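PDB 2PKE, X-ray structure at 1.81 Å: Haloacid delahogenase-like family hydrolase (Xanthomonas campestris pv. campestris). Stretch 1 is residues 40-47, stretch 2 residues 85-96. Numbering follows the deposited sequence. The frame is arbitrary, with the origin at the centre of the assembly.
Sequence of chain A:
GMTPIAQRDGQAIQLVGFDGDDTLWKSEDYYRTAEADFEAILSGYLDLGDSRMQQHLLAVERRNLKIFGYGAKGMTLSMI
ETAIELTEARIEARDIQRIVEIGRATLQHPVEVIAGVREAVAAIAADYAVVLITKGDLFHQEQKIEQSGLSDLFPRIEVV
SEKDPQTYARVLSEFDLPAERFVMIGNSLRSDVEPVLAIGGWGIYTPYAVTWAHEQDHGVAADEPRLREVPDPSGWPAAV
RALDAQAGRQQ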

# COMPACT_ATOMS: atom_id res chain seq x y z
N ALA A 40 -11.54 -17.77 20.93
CA ALA A 40 -11.77 -19.22 20.95
C ALA A 40 -10.46 -19.98 21.05
O ALA A 40 -10.35 -20.92 21.82
CB ALA A 40 -12.57 -19.68 19.75
N ILE A 41 -9.44 -19.58 20.29
CA ILE A 41 -8.08 -20.20 20.49
C ILE A 41 -7.56 -20.01 21.93
O ILE A 41 -7.11 -20.98 22.61
CB ILE A 41 -7.03 -19.65 19.50
CG1 ILE A 41 -7.41 -20.02 18.08
CG2 ILE A 41 -5.67 -20.21 19.82
CD1 ILE A 41 -6.80 -19.17 17.08
N LEU A 42 -7.61 -18.77 22.40
CA LEU A 42 -7.15 -18.45 23.77
C LEU A 42 -7.93 -19.21 24.84
O LEU A 42 -7.38 -19.58 25.90
CB LEU A 42 -7.21 -16.94 24.03
CG LEU A 42 -6.15 -16.04 23.36
CD1 LEU A 42 -6.42 -14.63 23.74
CD2 LEU A 42 -4.73 -16.43 23.78
N SER A 43 -9.22 -19.47 24.59
CA SER A 43 -10.06 -20.06 25.64
C SER A 43 -9.48 -21.36 26.20
O SER A 43 -9.76 -21.70 27.33
CB SER A 43 -11.50 -20.28 25.15
OG SER A 43 -11.56 -21.29 24.15
N GLY A 44 -8.65 -22.05 25.41
CA GLY A 44 -7.97 -23.27 25.86
C GLY A 44 -6.77 -23.05 26.79
O GLY A 44 -6.12 -24.02 27.25
N TYR A 45 -6.47 -21.78 27.04
CA TYR A 45 -5.37 -21.38 27.91
C TYR A 45 -5.84 -20.58 29.12
O TYR A 45 -5.23 -20.65 30.16
CB TYR A 45 -4.35 -20.58 27.08
CG TYR A 45 -3.72 -21.42 25.99
CD1 TYR A 45 -2.57 -22.15 26.23
CD2 TYR A 45 -4.28 -21.49 24.72
CE1 TYR A 45 -2.00 -22.95 25.24
CE2 TYR A 45 -3.72 -22.28 23.73
CZ TYR A 45 -2.58 -23.00 24.00
OH TYR A 45 -1.99 -23.78 23.03
N LEU A 46 -6.94 -19.84 28.97
CA LEU A 46 -7.34 -18.83 29.93
C LEU A 46 -8.84 -18.93 30.24
O LEU A 46 -9.63 -19.27 29.36
CB LEU A 46 -7.06 -17.44 29.37
CG LEU A 46 -5.67 -17.17 28.79
CD1 LEU A 46 -5.63 -15.89 28.01
CD2 LEU A 46 -4.64 -17.15 29.89
N ASP A 47 -9.20 -18.63 31.50
CA ASP A 47 -10.60 -18.51 31.97
C ASP A 47 -11.34 -17.40 31.24
O ASP A 47 -10.92 -16.25 31.28
CB ASP A 47 -10.65 -18.22 33.47
N GLU A 85 1.87 -13.28 25.08
CA GLU A 85 1.78 -12.56 26.37
C GLU A 85 0.73 -13.10 27.30
O GLU A 85 1.00 -13.35 28.49
CB GLU A 85 1.44 -11.09 26.16
CG GLU A 85 2.50 -10.29 25.45
CD GLU A 85 3.75 -10.15 26.27
OE1 GLU A 85 3.64 -9.91 27.49
OE2 GLU A 85 4.84 -10.31 25.68
N LEU A 86 -0.49 -13.20 26.78
CA LEU A 86 -1.62 -13.62 27.58
C LEU A 86 -1.42 -15.01 28.18
O LEU A 86 -1.81 -15.23 29.32
CB LEU A 86 -2.91 -13.61 26.76
CG LEU A 86 -3.54 -12.26 26.49
CD1 LEU A 86 -4.64 -12.36 25.40
CD2 LEU A 86 -4.06 -11.69 27.78
N THR A 87 -0.84 -15.93 27.40
CA THR A 87 -0.64 -17.31 27.84
C THR A 87 0.74 -17.55 28.46
O THR A 87 1.10 -18.70 28.74
CB THR A 87 -0.83 -18.30 26.70
OG1 THR A 87 0.25 -18.14 25.76
CG2 THR A 87 -2.19 -18.07 25.98
N GLU A 88 1.47 -16.46 28.73
CA GLU A 88 2.83 -16.50 29.31
C GLU A 88 3.69 -17.48 28.51
O GLU A 88 4.30 -18.38 29.08
CB GLU A 88 2.81 -16.89 30.81
CG GLU A 88 2.01 -15.95 31.76
CD GLU A 88 2.55 -14.51 31.83
OE1 GLU A 88 3.71 -14.29 31.41
OE2 GLU A 88 1.82 -13.61 32.30
N ALA A 89 3.68 -17.32 27.19
CA ALA A 89 4.42 -18.20 26.27
C ALA A 89 4.06 -19.69 26.38
O ALA A 89 4.84 -20.55 25.96
CB ALA A 89 5.95 -17.96 26.39
N ARG A 90 2.88 -20.01 26.92
CA ARG A 90 2.40 -21.41 26.96
C ARG A 90 1.77 -21.82 25.64
O ARG A 90 1.70 -23.03 25.33
CB ARG A 90 1.38 -21.65 28.06
CG ARG A 90 1.94 -22.15 29.34
CD ARG A 90 2.85 -21.15 30.02
NE ARG A 90 3.20 -21.60 31.37
CZ ARG A 90 4.03 -20.96 32.19
NH1 ARG A 90 4.60 -19.82 31.82
NH2 ARG A 90 4.27 -21.47 33.38
N ILE A 91 1.32 -20.84 24.86
CA ILE A 91 0.58 -21.16 23.67
C ILE A 91 1.37 -22.09 22.76
O ILE A 91 2.55 -21.87 22.52
CB ILE A 91 0.13 -19.91 22.90
CG1 ILE A 91 -0.92 -20.34 21.86
CG2 ILE A 91 1.35 -19.17 22.27
CD1 ILE A 91 -1.82 -19.23 21.31
N GLU A 92 0.70 -23.15 22.29
CA GLU A 92 1.30 -24.08 21.33
C GLU A 92 1.54 -23.48 19.92
O GLU A 92 0.75 -22.72 19.44
CB GLU A 92 0.39 -25.30 21.19
CG GLU A 92 0.43 -26.20 22.42
CD GLU A 92 1.78 -26.79 22.68
OE1 GLU A 92 2.67 -26.71 21.80
OE2 GLU A 92 1.96 -27.32 23.79
N ALA A 93 2.65 -23.87 19.27
CA ALA A 93 2.91 -23.49 17.87
C ALA A 93 1.71 -23.86 16.97
O ALA A 93 1.30 -23.11 16.10
CB ALA A 93 4.21 -24.15 17.37
N ARG A 94 1.09 -25.02 17.23
CA ARG A 94 -0.12 -25.36 16.50
C ARG A 94 -1.22 -24.28 16.62
O ARG A 94 -1.89 -23.94 15.64
CB ARG A 94 -0.65 -26.74 16.92
CG ARG A 94 -1.92 -27.13 16.23
CD ARG A 94 -1.84 -27.02 14.70
NE ARG A 94 -2.90 -26.18 14.11
N ASP A 95 -1.39 -23.70 17.80
CA ASP A 95 -2.42 -22.65 17.97
C ASP A 95 -1.99 -21.29 17.40
O ASP A 95 -2.82 -20.50 16.90
CB ASP A 95 -2.87 -22.57 19.42
CG ASP A 95 -3.73 -23.73 19.80
OD1 ASP A 95 -4.44 -24.30 18.92
OD2 ASP A 95 -3.69 -24.10 21.00
N ILE A 96 -0.70 -21.02 17.39
CA ILE A 96 -0.18 -19.84 16.65
C ILE A 96 -0.41 -19.99 15.15
O ILE A 96 -0.74 -19.01 14.50
CB ILE A 96 1.32 -19.62 16.90
CG1 ILE A 96 1.53 -19.31 18.37
CG2 ILE A 96 1.86 -18.46 16.04
CD1 ILE A 96 0.93 -17.97 18.75

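Stretch 1 carries the last part of a helix and the turn that follows it; stretch 2 leaves one helix at Thr87, folds through a type I' turn from Thr87 to Arg90, and enters another helix after Glu92. The backbones approach most closely at two places, with CA of Tyr45 6.2 Å from CA of Thr87 and CA of Ile41 6.7 Å from CA of Asp95.

Tyr45 is the principal bump. Its side chain, with chi1 in the m well, reaches along the segment between the two helices of stretch 2, and its residue has the largest area covered by the partner. Tyr45 CB lies 3.5 Å from Thr87 CG2, Tyr45 CE1 3.5 Å from Ile91 CA, and Tyr45 CZ 3.8 Å from Ile91 CG1. A long, flat side chain suits this place because its carbons can pack along the segment while its hydroxyl reaches the start of the second helix. There Tyr45 OH accepts a nearly straight hydrogen bond from Glu92 N (2.9 Å) and donates one to Asp95 OD2 (2.7 Å), so the polar tip of a largely apolar ring is satisfied on both counts. The carboxylate oxygen sits at the ring edge, near its plane.

Beside Tyr45, leucine, isoleucine and threonine side chains make the other carbon contacts. Leu86 meets two leucines: its CD1 is a tight 3.3 Å from Leu42 CD1, and its CB is 3.8 Å from Leu46 CD1. Leucine's branched end suits Leu42, whose CA-to-CB bond points sideways but whose tip still reaches Leu86. Thr87 serves two chemistries. Thr87 CG2 rests in the notch between Tyr45 CB and Leu42 CD2 (3.7 Å from the latter), which lie about 90° apart as seen from it, while Thr87 OG1 accepts a hydrogen bond from Ile91 N (3.0 Å), bracing the turn. At the other end, Ile41 points toward stretch 2 and sets CG2 3.7 Å from Asp95 CB and 4.2 Å from Ile91 CD1, so the aspartate offers carbon to the isoleucine and oxygen to the tyrosine.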